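Local coordinates for cytidine deaminase (Burkholderia pseudomallei, PDB 3DMO), which catalyses the zinc-dependent hydrolytic deamination of cytidine and 2'-deoxycytidine to uridine and 2'-deoxyuridine, probably scavenging them for UMP synthesis, at residues A36-N41 with A81-V86. Numbering follows the deposited sequence.
Sequences AALVTN and AAIAVV
Backbone hydrogen bonding defines the pairing of 36-41 with 81-86 as antiparallel, the strand directions differing by 173°. Ala37 and Ala84 form a hydrogen-bonded pair: Ala37 N donates to Ala84 O at 2.9 Å, and Ala84 N returns a bond to Ala37 O at 2.8 Å. Val39 N donates to Ala82 O at 2.8 Å, nearly straight (172° at the hydrogen). The carbonyl of Val39 is shared: Val39 O takes Ala81 N at 2.9 Å and, weakly, Ala82 N at 3.4 Å; two residues thus face Val39, a classic beta bulge. At the non-hydrogen-bonded pairs, CA-H...O contacts supplement the ladder, as from Ala36 CA to Ala84 O (3.0 Å).

On the face of Ala36, Leu38, Ile83 and Val85, the Leu38 and Ile83 chains meet at a slant, Leu38 CD1 lying 3.9 Å from Ile83 CB. On the face of Ala37, Val39, Ala82 and Ala84, Val39 CG1 sits in the sterically tight site flanked by N and C (chi1 61°), 3.8 Å from Ala82 CB.

Both are inner strands of the sheet: 34-40 also pairs with 45-49, antiparallel, and 80-87 with 112-116, parallel. Helix 11-22 covers Ala37 and Ala84; helix 62-72 covers Ala36, Leu38 and Val85, the last touching Glu63, the predicted proton donor.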
ATOM      1  N   ALA A  36      -2.539  -1.097 -18.955  1.00 18.38           N
ATOM      2  CA  ALA A  36      -3.613  -0.119 -18.956  1.00 18.53           C
ATOM      3  C   ALA A  36      -3.252   1.012 -19.883  1.00 18.71           C
ATOM      4  O   ALA A  36      -2.075   1.297 -20.106  1.00 19.51           O
ATOM      5  CB  ALA A  36      -3.873   0.409 -17.544  1.00 17.94           C
ATOM      6  N   ALA A  37      -4.270   1.639 -20.450  1.00 19.15           N
ATOM      7  CA  ALA A  37      -4.061   2.825 -21.263  1.00 19.31           C
ATOM      8  C   ALA A  37      -5.126   3.845 -20.932  1.00 19.38           C
ATOM      9  O   ALA A  37      -6.317   3.546 -20.963  1.00 19.05           O
ATOM     10  CB  ALA A  37      -4.083   2.485 -22.737  1.00 19.70           C
ATOM     11  N   LEU A  38      -4.666   5.049 -20.623  1.00 19.91           N
ATOM     12  CA  LEU A  38      -5.505   6.132 -20.133  1.00 20.32           C
ATOM     13  C   LEU A  38      -5.500   7.232 -21.180  1.00 20.39           C
ATOM     14  O   LEU A  38      -4.426   7.621 -21.661  1.00 20.89           O
ATOM     15  CB  LEU A  38      -4.889   6.657 -18.833  1.00 20.69           C
ATOM     16  CG  LEU A  38      -5.486   7.814 -18.053  1.00 20.87           C
ATOM     17  CD1 LEU A  38      -6.861   7.451 -17.497  1.00 20.82           C
ATOM     18  CD2 LEU A  38      -4.519   8.166 -16.932  1.00 20.85           C
ATOM     19  N   VAL A  39      -6.681   7.723 -21.554  1.00 19.82           N
ATOM     20  CA  VAL A  39      -6.751   8.812 -22.525  1.00 20.26           C
ATOM     21  C   VAL A  39      -7.329  10.037 -21.843  1.00 20.26           C
ATOM     22  O   VAL A  39      -8.337   9.943 -21.159  1.00 19.63           O
ATOM     23  CB  VAL A  39      -7.531   8.433 -23.832  1.00 20.20           C
ATOM     24  CG1 VAL A  39      -8.993   8.058 -23.547  1.00 20.27           C
ATOM     25  CG2 VAL A  39      -7.425   9.570 -24.866  1.00 20.55           C
ATOM     26  N   THR A  40      -6.667  11.173 -22.022  1.00 20.66           N
ATOM     27  CA  THR A  40      -7.019  12.393 -21.308  1.00 21.39           C
ATOM     28  C   THR A  40      -8.043  13.234 -22.066  1.00 21.94           C
ATOM     29  O   THR A  40      -8.395  12.931 -23.207  1.00 21.86           O
ATOM     30  CB  THR A  40      -5.771  13.259 -21.054  1.00 21.13           C
ATOM     31  OG1 THR A  40      -5.271  13.742 -22.306  1.00 21.54           O
ATOM     32  CG2 THR A  40      -4.674  12.450 -20.369  1.00 20.57           C
ATOM     33  N   ASN A  41      -8.491  14.304 -21.421  1.00 22.58           N
ATOM     34  CA  ASN A  41      -9.386  15.285 -22.030  1.00 23.05           C
ATOM     35  C   ASN A  41      -8.903  15.866 -23.373  1.00 23.58           C
ATOM     36  O   ASN A  41      -9.725  16.152 -24.248  1.00 24.55           O
ATOM     37  CB  ASN A  41      -9.768  16.384 -21.016  1.00 22.83           C
ATOM     38  CG  ASN A  41      -8.560  17.092 -20.388  1.00 22.39           C
ATOM     39  OD1 ASN A  41      -7.407  16.799 -20.689  1.00 23.50           O
ATOM     40  ND2 ASN A  41      -8.844  18.050 -19.502  1.00 23.87           N
ATOM     41  N   ALA A  81     -10.733  10.897 -19.859  1.00 20.36           N
ATOM     42  CA  ALA A  81     -11.911  10.466 -20.606  1.00 20.58           C
ATOM     43  C   ALA A  81     -12.213   8.980 -20.404  1.00 20.12           C
ATOM     44  O   ALA A  81     -13.366   8.594 -20.201  1.00 20.75           O
ATOM     45  CB  ALA A  81     -11.718  10.758 -22.083  1.00 20.69           C
ATOM     46  N   ALA A  82     -11.176   8.150 -20.472  1.00 19.55           N
ATOM     47  CA  ALA A  82     -11.338   6.695 -20.421  1.00 18.86           C
ATOM     48  C   ALA A  82     -10.042   6.004 -20.038  1.00 18.86           C
ATOM     49  O   ALA A  82      -8.939   6.520 -20.302  1.00 18.88           O
ATOM     50  CB  ALA A  82     -11.823   6.158 -21.779  1.00 18.81           C
ATOM     51  N   ILE A  83     -10.185   4.821 -19.443  1.00 18.24           N
ATOM     52  CA  ILE A  83      -9.063   3.924 -19.189  1.00 18.24           C
ATOM     53  C   ILE A  83      -9.421   2.510 -19.658  1.00 17.98           C
ATOM     54  O   ILE A  83     -10.533   2.045 -19.418  1.00 18.56           O
ATOM     55  CB  ILE A  83      -8.633   3.953 -17.684  1.00 18.43           C
ATOM     56  CG1 ILE A  83      -7.297   3.223 -17.470  1.00 18.61           C
ATOM     57  CG2 ILE A  83      -9.748   3.451 -16.770  1.00 19.13           C
ATOM     58  CD1 ILE A  83      -6.716   3.420 -16.064  1.00 18.80           C
ATOM     59  N   ALA A  84      -8.508   1.868 -20.392  1.00 17.75           N
ATOM     60  CA  ALA A  84      -8.644   0.446 -20.754  1.00 16.93           C
ATOM     61  C   ALA A  84      -7.677  -0.373 -19.914  1.00 17.19           C
ATOM     62  O   ALA A  84      -6.555   0.063 -19.673  1.00 17.26           O
ATOM     63  CB  ALA A  84      -8.350   0.229 -22.248  1.00 16.94           C
ATOM     64  N   VAL A  85      -8.113  -1.548 -19.455  1.00 17.35           N
ATOM     65  CA  VAL A  85      -7.270  -2.441 -18.645  1.00 17.12           C
ATOM     66  C   VAL A  85      -7.345  -3.849 -19.258  1.00 17.27           C
ATOM     67  O   VAL A  85      -8.436  -4.312 -19.624  1.00 16.78           O
ATOM     68  CB  VAL A  85      -7.731  -2.486 -17.154  1.00 17.03           C
ATOM     69  CG1 VAL A  85      -6.650  -3.129 -16.253  1.00 17.00           C
ATOM     70  CG2 VAL A  85      -8.085  -1.088 -16.654  1.00 17.76           C
ATOM     71  N   VAL A  86      -6.198  -4.526 -19.363  1.00 17.46           N
ATOM     72  CA  VAL A  86      -6.142  -5.857 -19.991  1.00 18.06           C
ATOM     73  C   VAL A  86      -5.207  -6.806 -19.224  1.00 18.53           C
ATOM     74  O   VAL A  86      -4.130  -6.410 -18.784  1.00 18.01           O
ATOM     75  CB  VAL A  86      -5.750  -5.770 -21.508  1.00 18.05           C
ATOM     76  CG1 VAL A  86      -4.363  -5.139 -21.710  1.00 18.40           C
ATOM     77  CG2 VAL A  86      -5.820  -7.136 -22.163  1.00 18.63           C
TER